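Local coordinates for SGNH hydrolase-type esterase domain-containing protein (Slackia heliotrinireducens DSM 20476, PDB 4S1P) that is of uncharacterised function but belongs to the SGNH hydrolase family and probably hydrolyses esters, at residues Met4-Gly10 / Ala29-Ala35; Ser73-Ala77 / Met126-Met130; Trp107-Ala111 / His123-Ser127. One frame throughout, in Å; residues are numbered along the deposited sequence.

From the N terminus, contact 1 comes first. Strand 4-10 pairs with strand 29-35 after a helical connection, so it closes a short loop at one edge of the parallel sheet. Contact 2 opens further on, at the loop and helix start after strand 66-69. Its chain returns at residues 126-130 of helix 123-141. Contact 3 opens inside that loop and ends on the same helix: residues 107-111, after strand 100-105, pack on residues 123-127. Contacts 2 and 3 share M126 and S127, and their centres are about 7 Å apart. Contact 1 lies across the chain's centre, about 24 Å from contact 2 centre to centre.

Contact 1. Residues Met4-Gly10 / Ala29-Ala35; sequences MRILMLG and AEVRVHA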
HETATM    1  N   MSE A   4      -8.918  10.415 -14.659  1.00 20.40           N
HETATM    2  CA  MSE A   4      -7.894   9.544 -14.101  1.00 17.36           C
HETATM    3  C   MSE A   4      -8.562   8.339 -13.465  1.00 15.38           C
HETATM    4  O   MSE A   4      -9.567   8.469 -12.811  1.00 17.04           O
HETATM    5  CB  MSE A   4      -7.100  10.278 -13.020  1.00 18.22           C
HETATM    6  CG  MSE A   4      -5.916   9.437 -12.540  1.00 18.01           C
HETATM    7 SE   MSE A   4      -4.986  10.379 -11.070  0.65 20.90          SE
HETATM    8  CE  MSE A   4      -4.222  11.765 -12.175  1.00 28.75           C
ATOM      9  N   ARG A   5      -8.001   7.159 -13.704  1.00 14.32           N
ATOM     10  CA  ARG A   5      -8.514   5.908 -13.139  1.00 14.41           C
ATOM     11  C   ARG A   5      -7.391   5.224 -12.376  1.00 12.87           C
ATOM     12  O   ARG A   5      -6.307   4.984 -12.911  1.00 13.97           O
ATOM     13  CB  ARG A   5      -9.096   4.982 -14.214  1.00 14.27           C
ATOM     14  CG  ARG A   5     -10.168   5.676 -15.075  1.00 15.73           C
ATOM     15  CD  ARG A   5     -10.932   4.670 -15.969  1.00 16.10           C
ATOM     16  NE  ARG A   5     -11.905   3.909 -15.167  1.00 18.85           N
ATOM     17  CZ  ARG A   5     -11.841   2.605 -14.879  1.00 17.83           C
ATOM     18  NH1 ARG A   5     -12.765   2.091 -14.096  1.00 22.17           N
ATOM     19  NH2 ARG A   5     -10.886   1.816 -15.350  1.00 17.69           N
ATOM     20  N   ILE A   6      -7.717   4.845 -11.151  1.00 13.94           N
ATOM     21  CA  ILE A   6      -6.736   4.281 -10.200  1.00 11.43           C
ATOM     22  C   ILE A   6      -7.284   2.957  -9.668  1.00 12.44           C
ATOM     23  O   ILE A   6      -8.418   2.896  -9.192  1.00 12.69           O
ATOM     24  CB  ILE A   6      -6.492   5.232  -9.003  1.00 12.27           C
ATOM     25  CG1 ILE A   6      -6.009   6.599  -9.493  1.00 13.43           C
ATOM     26  CG2 ILE A   6      -5.506   4.620  -8.022  1.00 14.56           C
ATOM     27  CD1 ILE A   6      -6.046   7.667  -8.417  1.00 15.49           C
ATOM     28  N   LEU A   7      -6.491   1.892  -9.766  1.00 11.55           N
ATOM     29  CA  LEU A   7      -6.810   0.589  -9.167  1.00 11.88           C
ATOM     30  C   LEU A   7      -5.944   0.418  -7.936  1.00 11.02           C
ATOM     31  O   LEU A   7      -4.733   0.560  -8.030  1.00 12.25           O
ATOM     32  CB  LEU A   7      -6.500  -0.521 -10.159  1.00 11.55           C
ATOM     33  CG  LEU A   7      -6.730  -1.944  -9.678  1.00 11.77           C
ATOM     34  CD1 LEU A   7      -8.168  -2.196  -9.258  1.00 14.28           C
ATOM     35  CD2 LEU A   7      -6.275  -2.913 -10.781  1.00 13.27           C
HETATM   36  N   MSE A   8      -6.565   0.150  -6.797  1.00 11.27           N
HETATM   37  CA  MSE A   8      -5.838  -0.020  -5.548  1.00 10.61           C
HETATM   38  C   MSE A   8      -5.970  -1.440  -5.054  1.00 10.46           C
HETATM   39  O   MSE A   8      -7.071  -2.005  -5.029  1.00 12.70           O
HETATM   40  CB  MSE A   8      -6.409   0.889  -4.457  1.00 10.95           C
HETATM   41  CG  MSE A   8      -6.440   2.349  -4.895  1.00 11.78           C
HETATM   42 SE   MSE A   8      -6.920   3.504  -3.361  0.65 13.27          SE
HETATM   43  CE  MSE A   8      -5.171   3.602  -2.523  1.00 15.60           C
ATOM     44  N   LEU A   9      -4.831  -2.040  -4.740  1.00 10.48           N
ATOM     45  CA  LEU A   9      -4.773  -3.379  -4.222  1.00 11.27           C
ATOM     46  C   LEU A   9      -4.267  -3.305  -2.785  1.00 12.11           C
ATOM     47  O   LEU A   9      -3.195  -2.732  -2.533  1.00 12.58           O
ATOM     48  CB  LEU A   9      -3.784  -4.213  -5.066  1.00 11.08           C
ATOM     49  CG  LEU A   9      -3.854  -4.048  -6.591  1.00 11.66           C
ATOM     50  CD1 LEU A   9      -2.770  -4.916  -7.261  1.00 12.91           C
ATOM     51  CD2 LEU A   9      -5.251  -4.350  -7.106  1.00 12.95           C
ATOM     52  N   GLY A  10      -5.003  -3.862  -1.833  1.00 11.41           N
ATOM     53  CA  GLY A  10      -4.591  -3.729  -0.429  1.00 12.09           C
ATOM     54  C   GLY A  10      -5.500  -4.401   0.564  1.00 12.74           C
ATOM     55  O   GLY A  10      -6.229  -5.344   0.222  1.00 12.75           O
ATOM     56  N   ALA A  29     -10.577  11.559  -9.408  1.00 16.41           N
ATOM     57  CA  ALA A  29     -10.328  10.281 -10.037  1.00 15.81           C
ATOM     58  C   ALA A  29     -11.378   9.231  -9.742  1.00 16.39           C
ATOM     59  O   ALA A  29     -12.094   9.300  -8.723  1.00 20.19           O
ATOM     60  CB  ALA A  29      -8.967   9.746  -9.582  1.00 18.03           C
ATOM     61  N   GLU A  30     -11.503   8.269 -10.678  1.00 17.38           N
ATOM     62  CA  GLU A  30     -12.265   7.055 -10.440  0.60 17.59           C
ATOM     63  C   GLU A  30     -11.322   6.078  -9.741  1.00 15.39           C
ATOM     64  O   GLU A  30     -10.239   5.779 -10.263  1.00 17.46           O
ATOM     65  CB  GLU A  30     -12.771   6.436 -11.729  0.60 19.58           C
ATOM     66  CG  GLU A  30     -13.574   5.165 -11.502  0.60 25.83           C
ATOM     67  CD  GLU A  30     -14.121   4.546 -12.768  0.60 28.86           C
ATOM     68  OE1 GLU A  30     -13.952   5.131 -13.859  0.60 29.94           O
ATOM     69  OE2 GLU A  30     -14.717   3.447 -12.675  0.60 31.43           O
ATOM     70  N   VAL A  31     -11.712   5.604  -8.567  1.00 14.72           N
ATOM     71  CA  VAL A  31     -10.884   4.691  -7.763  1.00 13.77           C
ATOM     72  C   VAL A  31     -11.623   3.373  -7.565  1.00 15.21           C
ATOM     73  O   VAL A  31     -12.753   3.338  -7.087  1.00 19.76           O
ATOM     74  CB  VAL A  31     -10.510   5.323  -6.411  1.00 15.39           C
ATOM     75  CG1 VAL A  31      -9.722   4.348  -5.545  1.00 17.40           C
ATOM     76  CG2 VAL A  31      -9.702   6.575  -6.650  1.00 15.20           C
ATOM     77  N   ARG A  32     -10.976   2.294  -7.993  1.00 12.67           N
ATOM     78  CA  ARG A  32     -11.450   0.937  -7.820  1.00 12.43           C
ATOM     79  C   ARG A  32     -10.548   0.257  -6.802  1.00 11.94           C
ATOM     80  O   ARG A  32      -9.322   0.395  -6.886  1.00 14.06           O
ATOM     81  CB  ARG A  32     -11.347   0.175  -9.140  1.00 13.28           C
ATOM     82  CG  ARG A  32     -11.825  -1.267  -9.107  1.00 14.34           C
ATOM     83  CD  ARG A  32     -13.345  -1.434  -9.008  1.00 15.85           C
ATOM     84  NE  ARG A  32     -13.991  -0.717 -10.103  1.00 17.55           N
ATOM     85  CZ  ARG A  32     -13.931  -1.070 -11.393  1.00 16.55           C
ATOM     86  NH1 ARG A  32     -13.397  -2.229 -11.765  1.00 17.34           N
ATOM     87  NH2 ARG A  32     -14.432  -0.271 -12.311  1.00 20.47           N
ATOM     88  N   VAL A  33     -11.143  -0.443  -5.841  1.00 11.82           N
ATOM     89  CA  VAL A  33     -10.371  -1.092  -4.756  1.00 12.56           C
ATOM     90  C   VAL A  33     -10.603  -2.598  -4.740  1.00 12.29           C
ATOM     91  O   VAL A  33     -11.759  -3.043  -4.773  1.00 13.07           O
ATOM     92  CB  VAL A  33     -10.802  -0.521  -3.397  1.00 13.91           C
ATOM     93  CG1 VAL A  33     -10.011  -1.156  -2.267  1.00 16.45           C
ATOM     94  CG2 VAL A  33     -10.623   0.991  -3.408  1.00 14.88           C
ATOM     95  N   HIS A  34      -9.510  -3.360  -4.768  1.00 12.16           N
ATOM     96  CA  HIS A  34      -9.521  -4.794  -4.571  1.00 11.12           C
ATOM     97  C   HIS A  34      -8.827  -5.042  -3.252  1.00 12.68           C
ATOM     98  O   HIS A  34      -7.581  -5.029  -3.182  1.00 12.21           O
ATOM     99  CB  HIS A  34      -8.765  -5.486  -5.713  1.00 11.13           C
ATOM    100  CG  HIS A  34      -9.424  -5.350  -7.044  1.00 11.71           C
ATOM    101  ND1 HIS A  34      -8.804  -5.747  -8.215  1.00 12.41           N
ATOM    102  CD2 HIS A  34     -10.606  -4.812  -7.409  1.00 12.50           C
ATOM    103  CE1 HIS A  34      -9.606  -5.483  -9.242  1.00 13.22           C
ATOM    104  NE2 HIS A  34     -10.696  -4.894  -8.780  1.00 12.31           N
ATOM    105  N   ALA A  35      -9.628  -5.217  -2.197  1.00 12.57           N
ATOM    106  CA  ALA A  35      -9.083  -5.331  -0.860  1.00 12.95           C
ATOM    107  C   ALA A  35      -9.910  -6.312  -0.060  1.00 14.78           C
ATOM    108  O   ALA A  35     -11.073  -6.590  -0.376  1.00 18.76           O
ATOM    109  CB  ALA A  35      -9.089  -3.990  -0.173  1.00 15.64           C
TER
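Strands 4-10 and 29-35, joined through helix 19-27, make a beta-alpha-beta crossover at one edge of the parallel sheet of the SGNH hydrolase fold, with R5 beside E30 and G10 beside A35. The strand axes come within 4.6 Å and are inclined by 18°. Backbone bonds alternate in parallel register: E30 N to M4 O, I6 N to E30 O, R32 N to I6 O, M8 N to R32 O, H34 N to M8 O and G10 N to H34 O. R5, L7 and L9 bond the other way, to residues 65-70 in and around strand 66-69.

One face carries R5, L7, L9, E30, R32 and H34. In one of its two modelled conformers, E30 is gripped side-on by R5 in a salt bridge, with R5 NE 2.7 Å from E30 OE1 and R5 NH1 2.8 Å from E30 OE2. Both oxygens lie near the guanidinium plane but are met from above the carboxylate plane, and the two planes are 74° apart. R5 NH1 and R32 NH2, 3.4 Å apart, are two donors not bonded to each other. Both arginines are drawn to the E30 and E62 carboxylates, though the bridge from R32 NH2 to E30 OE2 is long. W64 makes a cation-pi contact with R5.

L7 has CG anti to the backbone N (chi1 178°). This helps bring CD1 over the centre of the H34 ring, 3.7 Å from the centroid, as a CH-pi contact. L9 runs alongside H34, with CD2 at 3.9 Å from H34 CB. T55 holds H34 ND1.

The other face is apolar, covered by helix 19-27, with L27 on I6 and L23 on M8. I6 CD1 meets A29 CB at 3.8 Å. The selenomethionine M8 slants past V31, its SE 3.7 Å from V31 CG1.

Contact 2. Residues Ser73-Ala77 / Met126-Met130; sequences SHGPA and MSLRM
M130 fills a hollow between the ring of P76 and the backbone of A77. Both M126 and M130 are selenomethionines, and M130 is modelled in two conformers, one of which is described. M130 SE sits 3.8 Å from P76 CB and 3.7 Å from A77 N. The P76 ring crosses the M130 chain at a slant, turning CB, CG and CD to the selenium. M130 bends at chi2 and chi3 (-71° and -77°), which in this conformer brings the methyl CE to 3.3 Å from S73 O. M126, straight by contrast, reaches the same carbonyl, with CE 3.6 Å from S73 O and 3.7 Å from H74 CB.

This joins the start of helix 75-78 to helix 123-141 of the SGNH hydrolase fold. S73 OG bonds to Y109 OH and to a bound unknown ligand.

The small bump of A77 CB enters the dip between R129, M130 and M126 on the long helix, 3.9 Å from R129 CB. At the rim R129, in one of two modelled conformers, runs extended, and D125 pairs with its NE. A water links the two sides, giving a hydrogen to A77 O at 2.9 Å and accepting one from R129 NH1.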
ATOM      1  N   SER A  73       0.672  -5.362   6.501  1.00 13.66           N
ATOM      2  CA  SER A  73       1.393  -4.291   7.179  1.00 15.98           C
ATOM      3  C   SER A  73       2.772  -4.611   7.726  1.00 14.83           C
ATOM      4  O   SER A  73       3.569  -3.699   7.873  1.00 16.49           O
ATOM      5  CB  SER A  73       0.536  -3.693   8.315  1.00 16.31           C
ATOM      6  OG  SER A  73       0.242  -4.669   9.269  1.00 18.80           O
ATOM      7  N   HIS A  74       3.071  -5.884   8.018  1.00 13.17           N
ATOM      8  CA  HIS A  74       4.446  -6.241   8.394  1.00 14.07           C
ATOM      9  C   HIS A  74       5.168  -7.068   7.348  1.00 14.74           C
ATOM     10  O   HIS A  74       6.365  -7.404   7.517  1.00 15.72           O
ATOM     11  CB  HIS A  74       4.541  -6.903   9.776  1.00 14.83           C
ATOM     12  CG  HIS A  74       3.808  -8.193   9.913  1.00 15.33           C
ATOM     13  ND1 HIS A  74       4.309  -9.372   9.421  1.00 17.82           N
ATOM     14  CD2 HIS A  74       2.685  -8.516  10.599  1.00 17.19           C
ATOM     15  CE1 HIS A  74       3.505 -10.366   9.762  1.00 19.34           C
ATOM     16  NE2 HIS A  74       2.509  -9.871  10.483  1.00 18.53           N
ATOM     17  N   GLY A  75       4.445  -7.407   6.279  1.00 12.85           N
ATOM     18  CA  GLY A  75       5.031  -8.266   5.240  1.00 12.35           C
ATOM     19  C   GLY A  75       6.368  -7.862   4.684  1.00 13.48           C
ATOM     20  O   GLY A  75       7.265  -8.695   4.531  1.00 14.33           O
ATOM     21  N   PRO A  76       6.549  -6.588   4.337  1.00 12.99           N
ATOM     22  CA  PRO A  76       7.845  -6.206   3.803  1.00 14.27           C
ATOM     23  C   PRO A  76       9.002  -6.457   4.754  1.00 14.66           C
ATOM     24  O   PRO A  76      10.135  -6.655   4.298  1.00 16.75           O
ATOM     25  CB  PRO A  76       7.666  -4.724   3.456  1.00 13.90           C
ATOM     26  CG  PRO A  76       6.202  -4.596   3.263  1.00 13.43           C
ATOM     27  CD  PRO A  76       5.593  -5.477   4.288  1.00 12.89           C
ATOM     28  N   ALA A  77       8.721  -6.428   6.053  1.00 14.49           N
ATOM     29  CA  ALA A  77       9.720  -6.742   7.076  1.00 14.58           C
ATOM     30  C   ALA A  77       9.893  -8.234   7.340  1.00 17.87           C
ATOM     31  O   ALA A  77      11.036  -8.703   7.515  1.00 19.95           O
ATOM     32  CB  ALA A  77       9.435  -6.020   8.387  1.00 15.85           C
HETATM   33  N   MSE A 126      12.196  -2.893  12.639  1.00 12.89           N
HETATM   34  CA  MSE A 126      11.056  -2.861  11.721  1.00 12.41           C
HETATM   35  C   MSE A 126      11.137  -1.632  10.811  1.00 12.88           C
HETATM   36  O   MSE A 126      10.857  -1.703   9.613  1.00 13.28           O
HETATM   37  CB  MSE A 126       9.720  -2.881  12.462  1.00 12.40           C
HETATM   38  CG  MSE A 126       8.567  -2.971  11.466  1.00 14.15           C
HETATM   39 SE   MSE A 126       6.858  -3.243  12.358  0.65 14.41          SE
HETATM   40  CE  MSE A 126       5.813  -3.510  10.733  1.00 20.18           C
ATOM     41  N   SER A 127      11.473  -0.488  11.398  1.00 12.68           N
ATOM     42  CA  SER A 127      11.586   0.784  10.674  1.00 13.75           C
ATOM     43  C   SER A 127      12.541   0.636   9.488  1.00 12.82           C
ATOM     44  O   SER A 127      12.236   1.059   8.371  1.00 14.09           O
ATOM     45  CB  SER A 127      12.054   1.900  11.629  1.00 14.29           C
ATOM     46  OG  SER A 127      11.045   2.261  12.618  1.00 17.58           O
ATOM     47  N   LEU A 128      13.696   0.036   9.747  1.00 12.94           N
ATOM     48  CA  LEU A 128      14.742  -0.059   8.735  0.60 13.48           C
ATOM     49  C   LEU A 128      14.380  -1.110   7.708  1.00 13.43           C
ATOM     50  O   LEU A 128      14.560  -0.909   6.507  1.00 14.75           O
ATOM     51  CB  LEU A 128      16.086  -0.381   9.385  0.60 15.38           C
ATOM     52  CG  LEU A 128      16.631   0.673  10.365  0.60 18.43           C
ATOM     53  CD1 LEU A 128      17.983   0.284  10.931  0.60 21.10           C
ATOM     54  CD2 LEU A 128      16.704   2.031   9.701  0.60 21.18           C
ATOM     55  N   ARG A 129      13.859  -2.240   8.171  1.00 13.42           N
ATOM     56  CA  ARG A 129      13.458  -3.287   7.239  0.70 14.02           C
ATOM     57  C   ARG A 129      12.378  -2.835   6.273  1.00 13.33           C
ATOM     58  O   ARG A 129      12.417  -3.116   5.053  1.00 15.46           O
ATOM     59  CB  ARG A 129      13.013  -4.531   7.964  0.70 14.63           C
ATOM     60  CG  ARG A 129      14.155  -5.268   8.654  0.70 15.45           C
ATOM     61  CD  ARG A 129      13.703  -6.495   9.434  0.70 19.64           C
ATOM     62  NE  ARG A 129      14.839  -7.229  10.007  0.70 24.30           N
ATOM     63  CZ  ARG A 129      15.574  -8.156   9.391  0.70 26.02           C
ATOM     64  NH1 ARG A 129      15.345  -8.489   8.141  0.70 28.56           N
ATOM     65  NH2 ARG A 129      16.573  -8.754  10.049  0.70 30.98           N
HETATM   66  N   MSE A 130      11.389  -2.117   6.797  1.00 12.77           N
HETATM   67  CA  MSE A 130      10.303  -1.606   5.936  0.80 12.55           C
HETATM   68  C   MSE A 130      10.883  -0.607   4.918  1.00 13.12           C
HETATM   69  O   MSE A 130      10.594  -0.670   3.705  1.00 13.73           O
HETATM   70  CB  MSE A 130       9.189  -0.921   6.771  0.80 12.80           C
HETATM   71  CG  MSE A 130       8.430  -1.832   7.770  0.80 14.83           C
HETATM   72 SE   MSE A 130       7.258  -3.105   6.896  0.52 13.14          SE
HETATM   73  CE  MSE A 130       5.866  -1.810   6.483  0.80 14.21           C
TER
HETATM   74  O   HOH W   1      13.324  -7.621   6.085  1.00 28.44           O

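Contact 3. Residues Trp107-Ala111 / His123-Ser127; sequences WPYRA and HDDMS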
ATOM      1  N   TRP A 107       3.993   2.163   7.259  1.00 13.47           N
ATOM      2  CA  TRP A 107       4.764   2.629   8.394  1.00 13.36           C
ATOM      3  C   TRP A 107       5.143   1.455   9.304  1.00 15.10           C
ATOM      4  O   TRP A 107       4.427   0.451   9.368  1.00 14.86           O
ATOM      5  CB  TRP A 107       3.920   3.670   9.176  1.00 14.10           C
ATOM      6  CG  TRP A 107       2.534   3.208   9.357  1.00 15.05           C
ATOM      7  CD1 TRP A 107       2.069   2.383  10.332  1.00 15.65           C
ATOM      8  CD2 TRP A 107       1.423   3.489   8.504  1.00 13.34           C
ATOM      9  NE1 TRP A 107       0.743   2.116  10.136  1.00 17.08           N
ATOM     10  CE2 TRP A 107       0.323   2.780   9.010  1.00 14.07           C
ATOM     11  CE3 TRP A 107       1.259   4.240   7.319  1.00 13.89           C
ATOM     12  CZ2 TRP A 107      -0.923   2.813   8.402  1.00 16.72           C
ATOM     13  CZ3 TRP A 107       0.023   4.256   6.723  1.00 15.43           C
ATOM     14  CH2 TRP A 107      -1.047   3.550   7.254  1.00 16.11           C
ATOM     15  N   PRO A 108       6.240   1.604  10.062  1.00 14.11           N
ATOM     16  CA  PRO A 108       6.461   0.650  11.155  1.00 13.30           C
ATOM     17  C   PRO A 108       5.328   0.809  12.168  1.00 14.42           C
ATOM     18  O   PRO A 108       4.719   1.840  12.256  1.00 15.21           O
ATOM     19  CB  PRO A 108       7.794   1.116  11.780  1.00 15.29           C
ATOM     20  CG  PRO A 108       7.850   2.565  11.467  1.00 15.40           C
ATOM     21  CD  PRO A 108       7.193   2.727  10.118  1.00 16.18           C
ATOM     22  N   TYR A 109       5.078  -0.233  12.927  1.00 14.35           N
ATOM     23  CA  TYR A 109       4.104  -0.161  13.990  1.00 14.11           C
ATOM     24  C   TYR A 109       4.599   0.780  15.099  1.00 13.71           C
ATOM     25  O   TYR A 109       5.782   1.019  15.257  1.00 15.30           O
ATOM     26  CB  TYR A 109       3.905  -1.539  14.571  1.00 14.55           C
ATOM     27  CG  TYR A 109       3.352  -2.579  13.677  1.00 14.05           C
ATOM     28  CD1 TYR A 109       2.790  -2.258  12.445  1.00 16.11           C
ATOM     29  CD2 TYR A 109       3.337  -3.920  14.085  1.00 16.17           C
ATOM     30  CE1 TYR A 109       2.256  -3.253  11.637  1.00 15.44           C
ATOM     31  CE2 TYR A 109       2.774  -4.906  13.288  1.00 17.08           C
ATOM     32  CZ  TYR A 109       2.235  -4.567  12.068  1.00 15.80           C
ATOM     33  OH  TYR A 109       1.665  -5.583  11.305  1.00 17.80           O
ATOM     34  N   ARG A 110       3.661   1.318  15.860  1.00 14.55           N
ATOM     35  CA  ARG A 110       4.019   2.217  16.938  0.60 15.46           C
ATOM     36  C   ARG A 110       4.888   1.530  17.988  1.00 14.60           C
ATOM     37  O   ARG A 110       4.616   0.414  18.403  1.00 15.34           O
ATOM     38  CB  ARG A 110       2.764   2.807  17.559  0.60 16.95           C
ATOM     39  CG  ARG A 110       3.102   3.764  18.669  0.60 18.78           C
ATOM     40  CD  ARG A 110       1.926   4.581  19.107  0.60 23.15           C
ATOM     41  NE  ARG A 110       2.321   5.627  20.044  0.60 24.62           N
ATOM     42  CZ  ARG A 110       1.497   6.584  20.450  0.60 28.30           C
ATOM     43  NH1 ARG A 110       0.246   6.582  20.036  0.60 25.40           N
ATOM     44  NH2 ARG A 110       1.914   7.521  21.293  0.60 30.37           N
ATOM     45  N   ALA A 111       5.981   2.193  18.376  1.00 15.66           N
ATOM     46  CA  ALA A 111       6.882   1.600  19.351  1.00 15.85           C
ATOM     47  C   ALA A 111       6.112   1.239  20.627  1.00 14.95           C
ATOM     48  O   ALA A 111       5.288   2.014  21.139  1.00 17.01           O
ATOM     49  CB  ALA A 111       8.021   2.529  19.664  1.00 16.48           C
ATOM     50  N   HIS A 123      11.440  -1.747  17.279  1.00 14.58           N
ATOM     51  CA  HIS A 123      10.887  -0.683  16.474  1.00 15.55           C
ATOM     52  C   HIS A 123      11.913  -0.198  15.426  1.00 14.11           C
ATOM     53  O   HIS A 123      11.584   0.023  14.263  1.00 15.22           O
ATOM     54  CB  HIS A 123      10.410   0.473  17.342  1.00 14.83           C
ATOM     55  CG  HIS A 123       9.762   1.546  16.554  1.00 16.24           C
ATOM     56  ND1 HIS A 123      10.409   2.686  16.135  1.00 20.88           N
ATOM     57  CD2 HIS A 123       8.521   1.596  16.030  1.00 16.92           C
ATOM     58  CE1 HIS A 123       9.577   3.401  15.393  1.00 20.40           C
ATOM     59  NE2 HIS A 123       8.416   2.774  15.359  1.00 19.74           N
ATOM     60  N   ASP A 124      13.168  -0.049  15.837  1.00 15.24           N
ATOM     61  CA  ASP A 124      14.226   0.351  14.884  0.70 15.91           C
ATOM     62  C   ASP A 124      14.395  -0.686  13.773  1.00 15.05           C
ATOM     63  O   ASP A 124      14.536  -0.333  12.595  1.00 16.00           O
ATOM     64  CB  ASP A 124      15.572   0.582  15.570  0.70 18.85           C
ATOM     65  CG  ASP A 124      15.713   1.958  16.190  0.70 24.05           C
ATOM     66  OD1 ASP A 124      14.917   2.877  15.922  0.70 28.32           O
ATOM     67  OD2 ASP A 124      16.673   2.102  16.965  0.70 32.03           O
ATOM     68  N   ASP A 125      14.369  -1.974  14.138  1.00 14.58           N
ATOM     69  CA  ASP A 125      14.577  -3.042  13.144  1.00 15.70           C
ATOM     70  C   ASP A 125      13.422  -3.021  12.144  1.00 14.37           C
ATOM     71  O   ASP A 125      13.632  -3.050  10.925  1.00 14.75           O
ATOM     72  CB  ASP A 125      14.664  -4.392  13.864  1.00 17.18           C
ATOM     73  CG  ASP A 125      15.015  -5.582  12.970  1.00 22.44           C
ATOM     74  OD1 ASP A 125      15.634  -5.416  11.925  1.00 24.38           O
ATOM     75  OD2 ASP A 125      14.757  -6.745  13.392  1.00 26.08           O
HETATM   76  N   MSE A 126      12.196  -2.893  12.639  1.00 12.89           N
HETATM   77  CA  MSE A 126      11.056  -2.861  11.721  1.00 12.41           C
HETATM   78  C   MSE A 126      11.137  -1.632  10.811  1.00 12.88           C
HETATM   79  O   MSE A 126      10.857  -1.703   9.613  1.00 13.28           O
HETATM   80  CB  MSE A 126       9.720  -2.881  12.462  1.00 12.40           C
HETATM   81  CG  MSE A 126       8.567  -2.971  11.466  1.00 14.15           C
HETATM   82 SE   MSE A 126       6.858  -3.243  12.358  0.65 14.41          SE
HETATM   83  CE  MSE A 126       5.813  -3.510  10.733  1.00 20.18           C
ATOM     84  N   SER A 127      11.473  -0.488  11.398  1.00 12.68           N
ATOM     85  CA  SER A 127      11.586   0.784  10.674  1.00 13.75           C
ATOM     86  C   SER A 127      12.541   0.636   9.488  1.00 12.82           C
ATOM     87  O   SER A 127      12.236   1.059   8.371  1.00 14.09           O
ATOM     88  CB  SER A 127      12.054   1.900  11.629  1.00 14.29           C
ATOM     89  OG  SER A 127      11.045   2.261  12.618  1.00 17.58           O
TER
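H123 O is gripped twice by S127, by OG at 2.8 Å and by N at 2.9 Å, from opposite faces of its carbonyl plane. This first turn of helix 123-141 packs on the loop after strand 100-105 in the SGNH hydrolase fold. S127 OG lies beside its own backbone N (chi1 -69°), which suits the bond to H123 O and brings OG within 3.4 Å of P108 CG. The same OG lies over one face of the H123 ring, toward its rim. A111 CB sits over the opposite face, 4.0 Å from the centroid.

From the helix, M126 reaches Y109. CE stands over the ring centre, 3.7 Å from the centroid, as a CH-pi contact, and SE over the same face makes a Met-aromatic contact. SE is 3.5 Å from the buried Y109 N, which has no hydrogen-bond partner. Y109 OH bonds to S73 OG. With an alanine in place of this tyrosine, the M126 methyl would probably lose the ring face it rests on, and S73 OG its hydroxyl mate. L116 packs on Y109, H123 and M126. At the edge of the imidazole, in its plane, Y109 O lies 2.9 Å from H123 CD2.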